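Local coordinates for GDSL-like Lipase (Parabacteroides distasonis, PDB 3P94), which is a GDSL-like lipase of the SGNH hydrolase clan, a serine hydrolase that probably cleaves ester bonds, perhaps those of lysophospholipids, at residues K76-L81 against N113-I118; F119-P124 against L156-Y161. One frame throughout, in Å; residues are numbered along the deposited sequence.

Interaction 1: residues K76-L81 against N113-I118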
loop_
_atom_site.group_PDB
_atom_site.type_symbol
_atom_site.label_atom_id
_atom_site.label_comp_id
_atom_site.label_asym_id
_atom_site.label_seq_id
_atom_site.Cartn_x
_atom_site.Cartn_y
_atom_site.Cartn_z
ATOM N N LYS A 76 14.720 -7.456 0.141
ATOM C CA LYS A 76 15.608 -6.395 0.621
ATOM C C LYS A 76 14.744 -5.296 1.239
ATOM O O LYS A 76 15.093 -4.729 2.278
ATOM C CB LYS A 76 16.452 -5.824 -0.532
ATOM C CG LYS A 76 17.495 -6.786 -1.095
ATOM C CD LYS A 76 18.301 -6.121 -2.199
ATOM C CE LYS A 76 19.406 -7.016 -2.687
ATOM N NZ LYS A 76 20.390 -6.266 -3.495
ATOM N N ALA A 77 13.587 -5.026 0.607
ATOM C CA ALA A 77 12.648 -4.001 1.065
ATOM C C ALA A 77 11.198 -4.365 0.781
ATOM O O ALA A 77 10.920 -5.218 -0.055
ATOM C CB ALA A 77 12.978 -2.668 0.405
ATOM N N VAL A 78 10.279 -3.708 1.486
ATOM C CA VAL A 78 8.840 -3.838 1.276
ATOM C C VAL A 78 8.282 -2.412 1.089
ATOM O O VAL A 78 8.623 -1.495 1.846
ATOM C CB VAL A 78 8.089 -4.653 2.377
ATOM C CG1 VAL A 78 8.265 -4.041 3.782
ATOM C CG2 VAL A 78 6.604 -4.841 2.024
ATOM N N VAL A 79 7.464 -2.234 0.048
ATOM C CA VAL A 79 6.809 -0.968 -0.266
ATOM C C VAL A 79 5.389 -1.133 0.231
ATOM O O VAL A 79 4.679 -2.020 -0.253
ATOM C CB VAL A 79 6.915 -0.617 -1.776
ATOM C CG1 VAL A 79 6.048 0.587 -2.133
ATOM C CG2 VAL A 79 8.360 -0.350 -2.164
ATOM N N ILE A 80 4.991 -0.334 1.248
ATOM C CA ILE A 80 3.653 -0.472 1.813
ATOM C C ILE A 80 2.772 0.727 1.446
ATOM O O ILE A 80 3.099 1.860 1.778
ATOM C CB ILE A 80 3.690 -0.687 3.366
ATOM C CG1 ILE A 80 4.547 -1.920 3.757
ATOM C CG2 ILE A 80 2.254 -0.781 3.955
ATOM C CD1 ILE A 80 4.935 -2.007 5.272
ATOM N N LEU A 81 1.638 0.449 0.802
ATOM C CA LEU A 81 0.616 1.431 0.483
ATOM C C LEU A 81 -0.696 0.850 0.991
ATOM O O LEU A 81 -1.253 -0.051 0.376
ATOM C CB LEU A 81 0.575 1.790 -1.014
ATOM C CG LEU A 81 -0.581 2.728 -1.460
ATOM C CD1 LEU A 81 -0.519 4.082 -0.751
ATOM C CD2 LEU A 81 -0.540 2.931 -2.958
ATOM N N ASN A 113 13.002 -8.871 10.817
ATOM C CA ASN A 113 13.360 -9.832 9.781
ATOM C C ASN A 113 14.331 -9.234 8.741
ATOM O O ASN A 113 14.559 -9.834 7.684
ATOM C CB ASN A 113 12.093 -10.371 9.125
ATOM C CG ASN A 113 11.402 -11.336 10.037
ATOM O OD1 ASN A 113 11.734 -12.524 10.069
ATOM N ND2 ASN A 113 10.497 -10.830 10.858
ATOM N N HIS A 114 14.942 -8.083 9.091
ATOM C CA HIS A 114 15.971 -7.343 8.347
ATOM C C HIS A 114 15.480 -6.891 6.961
ATOM O O HIS A 114 16.242 -6.896 5.988
ATOM C CB HIS A 114 17.288 -8.149 8.239
ATOM C CG HIS A 114 17.587 -9.003 9.438
ATOM N ND1 HIS A 114 17.480 -10.384 9.373
ATOM C CD2 HIS A 114 17.904 -8.650 10.705
ATOM C CE1 HIS A 114 17.772 -10.828 10.587
ATOM N NE2 HIS A 114 18.033 -9.824 11.424
ATOM N N ILE A 115 14.213 -6.472 6.889
ATOM C CA ILE A 115 13.599 -5.955 5.664
ATOM C C ILE A 115 13.443 -4.441 5.823
ATOM O O ILE A 115 12.900 -3.996 6.835
ATOM C CB ILE A 115 12.239 -6.663 5.363
ATOM C CG1 ILE A 115 12.408 -8.198 5.238
ATOM C CG2 ILE A 115 11.586 -6.093 4.111
ATOM C CD1 ILE A 115 11.123 -9.041 5.482
ATOM N N LYS A 116 13.919 -3.657 4.832
ATOM C CA LYS A 116 13.790 -2.195 4.843
ATOM C C LYS A 116 12.348 -1.808 4.509
ATOM O O LYS A 116 11.791 -2.330 3.543
ATOM C CB LYS A 116 14.763 -1.539 3.842
ATOM C CG LYS A 116 16.222 -1.642 4.248
ATOM C CD LYS A 116 17.104 -0.845 3.306
ATOM C CE LYS A 116 18.560 -0.986 3.669
ATOM N NZ LYS A 116 19.401 -1.111 2.454
ATOM N N VAL A 117 11.742 -0.914 5.298
ATOM C CA VAL A 117 10.361 -0.489 5.032
ATOM C C VAL A 117 10.341 0.835 4.273
ATOM O O VAL A 117 10.919 1.833 4.716
ATOM C CB VAL A 117 9.495 -0.391 6.313
ATOM C CG1 VAL A 117 8.095 0.142 5.999
ATOM C CG2 VAL A 117 9.401 -1.744 7.005
ATOM N N ILE A 118 9.597 0.844 3.164
ATOM C CA ILE A 118 9.334 2.032 2.373
ATOM C C ILE A 118 7.836 2.304 2.519
ATOM O O ILE A 118 7.019 1.548 2.003
ATOM C CB ILE A 118 9.799 1.881 0.901
ATOM C CG1 ILE A 118 11.343 1.767 0.822
ATOM C CG2 ILE A 118 9.287 3.049 0.059
ATOM C CD1 ILE A 118 11.882 1.172 -0.480
HETATM O O HOH W 1 17.524 -4.920 3.414
#

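Interaction 2: residues F119-P124 against L156-Y161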
loop_
_atom_site.group_PDB
_atom_site.type_symbol
_atom_site.label_atom_id
_atom_site.label_comp_id
_atom_site.label_asym_id
_atom_site.label_seq_id
_atom_site.Cartn_x
_atom_site.Cartn_y
_atom_site.Cartn_z
ATOM N N PHE A 119 7.481 3.344 3.282
ATOM C CA PHE A 119 6.086 3.707 3.494
ATOM C C PHE A 119 5.616 4.674 2.426
ATOM O O PHE A 119 6.343 5.607 2.078
ATOM C CB PHE A 119 5.885 4.341 4.886
ATOM C CG PHE A 119 5.558 3.370 5.997
ATOM C CD1 PHE A 119 4.421 2.575 5.936
ATOM C CD2 PHE A 119 6.354 3.299 7.134
ATOM C CE1 PHE A 119 4.123 1.674 6.966
ATOM C CE2 PHE A 119 6.045 2.406 8.170
ATOM C CZ PHE A 119 4.934 1.600 8.076
ATOM N N CYS A 120 4.385 4.462 1.921
ATOM C CA CYS A 120 3.766 5.336 0.928
ATOM C C CYS A 120 2.632 6.108 1.549
ATOM O O CYS A 120 1.829 5.543 2.290
ATOM C CB CYS A 120 3.262 4.535 -0.270
ATOM S SG CYS A 120 4.547 3.598 -1.131
ATOM N N SER A 121 2.506 7.381 1.153
ATOM C CA SER A 121 1.384 8.228 1.534
ATOM C C SER A 121 0.122 7.611 0.991
ATOM O O SER A 121 0.109 7.210 -0.177
ATOM C CB SER A 121 1.553 9.615 0.914
ATOM O OG SER A 121 1.438 9.536 -0.500
ATOM N N VAL A 122 -0.939 7.549 1.803
ATOM C CA VAL A 122 -2.242 7.088 1.327
ATOM C C VAL A 122 -2.650 8.100 0.245
ATOM O O VAL A 122 -2.418 9.306 0.414
ATOM C CB VAL A 122 -3.275 6.958 2.485
ATOM C CG1 VAL A 122 -4.658 6.573 1.960
ATOM C CG2 VAL A 122 -2.804 5.943 3.527
ATOM N N LEU A 123 -3.162 7.607 -0.897
ATOM C CA LEU A 123 -3.541 8.478 -2.004
ATOM C C LEU A 123 -4.703 9.418 -1.616
ATOM O O LEU A 123 -5.526 9.069 -0.756
ATOM C CB LEU A 123 -3.919 7.651 -3.239
ATOM C CG LEU A 123 -2.842 7.457 -4.312
ATOM C CD1 LEU A 123 -1.576 6.829 -3.749
ATOM C CD2 LEU A 123 -3.359 6.610 -5.459
ATOM N N PRO A 124 -4.787 10.612 -2.252
ATOM C CA PRO A 124 -5.937 11.495 -1.994
ATOM C C PRO A 124 -7.247 10.800 -2.380
ATOM O O PRO A 124 -7.271 9.990 -3.307
ATOM C CB PRO A 124 -5.676 12.702 -2.902
ATOM C CG PRO A 124 -4.267 12.605 -3.315
ATOM C CD PRO A 124 -3.909 11.168 -3.305
ATOM N N LEU A 156 13.075 5.608 8.057
ATOM C CA LEU A 156 12.406 4.911 6.959
ATOM C C LEU A 156 12.100 5.897 5.836
ATOM O O LEU A 156 11.868 7.077 6.101
ATOM C CB LEU A 156 11.113 4.210 7.434
ATOM C CG LEU A 156 11.180 3.334 8.700
ATOM C CD1 LEU A 156 9.798 2.824 9.069
ATOM C CD2 LEU A 156 12.158 2.164 8.535
ATOM N N THR A 157 12.111 5.422 4.589
ATOM C CA THR A 157 11.812 6.249 3.418
ATOM C C THR A 157 10.288 6.482 3.334
ATOM O O THR A 157 9.514 5.533 3.509
ATOM C CB THR A 157 12.354 5.558 2.143
ATOM O OG1 THR A 157 13.770 5.441 2.252
ATOM C CG2 THR A 157 11.995 6.310 0.858
ATOM N N TYR A 158 9.869 7.740 3.073
ATOM C CA TYR A 158 8.456 8.090 2.898
ATOM C C TYR A 158 8.234 8.507 1.440
ATOM O O TYR A 158 8.944 9.374 0.930
ATOM C CB TYR A 158 8.025 9.197 3.880
ATOM C CG TYR A 158 6.569 9.614 3.762
ATOM C CD1 TYR A 158 5.551 8.821 4.288
ATOM C CD2 TYR A 158 6.215 10.832 3.179
ATOM C CE1 TYR A 158 4.212 9.210 4.201
ATOM C CE2 TYR A 158 4.885 11.240 3.101
ATOM C CZ TYR A 158 3.887 10.428 3.617
ATOM O OH TYR A 158 2.580 10.842 3.557
ATOM N N VAL A 159 7.291 7.849 0.761
ATOM C CA VAL A 159 6.961 8.101 -0.643
ATOM C C VAL A 159 5.718 8.984 -0.664
ATOM O O VAL A 159 4.623 8.519 -0.319
ATOM C CB VAL A 159 6.774 6.765 -1.423
ATOM C CG1 VAL A 159 6.286 7.001 -2.842
ATOM C CG2 VAL A 159 8.062 5.959 -1.442
ATOM N N ASP A 160 5.888 10.258 -1.051
ATOM C CA ASP A 160 4.780 11.201 -1.049
ATOM C C ASP A 160 4.038 11.258 -2.398
ATOM O O ASP A 160 4.144 12.233 -3.168
ATOM C CB ASP A 160 5.246 12.596 -0.611
ATOM C CG ASP A 160 4.128 13.555 -0.220
ATOM O OD1 ASP A 160 2.945 13.146 -0.258
ATOM O OD2 ASP A 160 4.437 14.698 0.151
ATOM N N TYR A 161 3.198 10.244 -2.630
ATOM C CA TYR A 161 2.313 10.232 -3.793
ATOM C C TYR A 161 1.271 11.340 -3.687
ATOM O O TYR A 161 0.917 11.956 -4.690
ATOM C CB TYR A 161 1.540 8.903 -3.874
ATOM C CG TYR A 161 2.321 7.635 -4.122
ATOM C CD1 TYR A 161 3.335 7.594 -5.072
ATOM C CD2 TYR A 161 1.932 6.434 -3.536
ATOM C CE1 TYR A 161 3.994 6.402 -5.374
ATOM C CE2 TYR A 161 2.575 5.239 -3.836
ATOM C CZ TYR A 161 3.604 5.226 -4.758
ATOM O OH TYR A 161 4.233 4.046 -5.046
#

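Interaction 1: residues K76-L81 against N113-I118
V78 and K116 meet backbone to backbone: V78 N donates to K116 O at 2.9 Å. V78 O in turn accepts from I118 N, and I80 N donates to I118 O. At the start of the pairing K116 N donates to K76 O at 3.0 Å. A water also donates to K76 O, at 2.7 Å, so two donors hold this oxygen. The pattern is that of parallel strands, with A77 opposite K116, V78 opposite V117 and V79 opposite I118.

On one face, I118 lies beside A77 and V79. Its CG1 is anti to the carbonyl carbon (chi1 -66°), and CD1 beyond it comes 4.1 Å from A77 CB. I118 CB touches V79 CG2. On the other face, V78 CG1 lies between N and the carbonyl carbon, 3.9 Å from I115 CG2. It also touches V117 CG2. Further along this face I80 CD1 meets V117 CG1 at 3.9 Å.

H114, with positive phi, closes a Schellman motif at the end of helix 96-112 and turns the chain into strand 116-120. Strand 23-29 pairs with the other edge of 75-81. Helix 185-202 packs on V79 and I118, while helices 59-71 and 96-112 cover the face of V78, I80 and V117.

Interaction 2: residues F119-P124 against L156-Y161
C120 SG is anti to the carbonyl carbon (chi1 -59°), and Y161 CG is likewise anti to its own carbonyl carbon (chi1 -65°). C120 SG sits 4.6 Å from the centroid of the Y161 ring, in an oblique sulfur-aromatic contact. C120 CB touches Y161 CE2 at 3.7 Å. L123 CD1 packs against Y161 CD2 at 3.5 Å, also obliquely. V159 CG1 lies over one face of the same ring, offset toward the rim. An alanine in place of Y161 would probably leave C120 SG and L123 CD1 without their aromatic partner and open a gap between them.

S121 N donates to V159 O at 2.8 Å. S121 OG adds a weak bond to the same oxygen and has a stronger partner in H162 N. The Y158 phenol ends against S121, with Y158 OH 3.1 Å from S121 CB. Upstream, V159 N donates to F119 O and F119 N to T157 O. L156 CD1 approaches the edge of the F119 ring, 3.9 Å from F119 CE2.

D160 is the N-cap residue of helix 161-165. Its side chain caps a backbone N just past 156-161, and its OD2 is hydrogen-bonded to S163 OG. Helix 185-202 packs on V159 and Y161; helix 137-153 packs on F119 and Y158. Strand 116-120, helix 137-153 and strand 157-159 form a beta-alpha-beta unit, as expected of the flavodoxin-like fold of SGNH hydrolases.

In the fold
From the N terminus, strands 23-29 and 49-53 come first, then strand 75-81. Interaction 1 closes the loop from 76-81 to 113-118, whose intervening residues include helix 96-112. Interaction 2 then closes the loop from 119-124 to 156-161, around helix 137-153. The two loops follow in series and neither nest nor cross. Both use strand 116-120, which lies between 75-81 and 157-159 in the parallel sheet. The contacts also touch directly: I80 O lies 2.9 Å from C120 N, a probable hydrogen bond, and V79 CG1 packs on C120 SG. Together they join three neighbouring strands, with 157-159 outermost, and helix 185-202 packs on both.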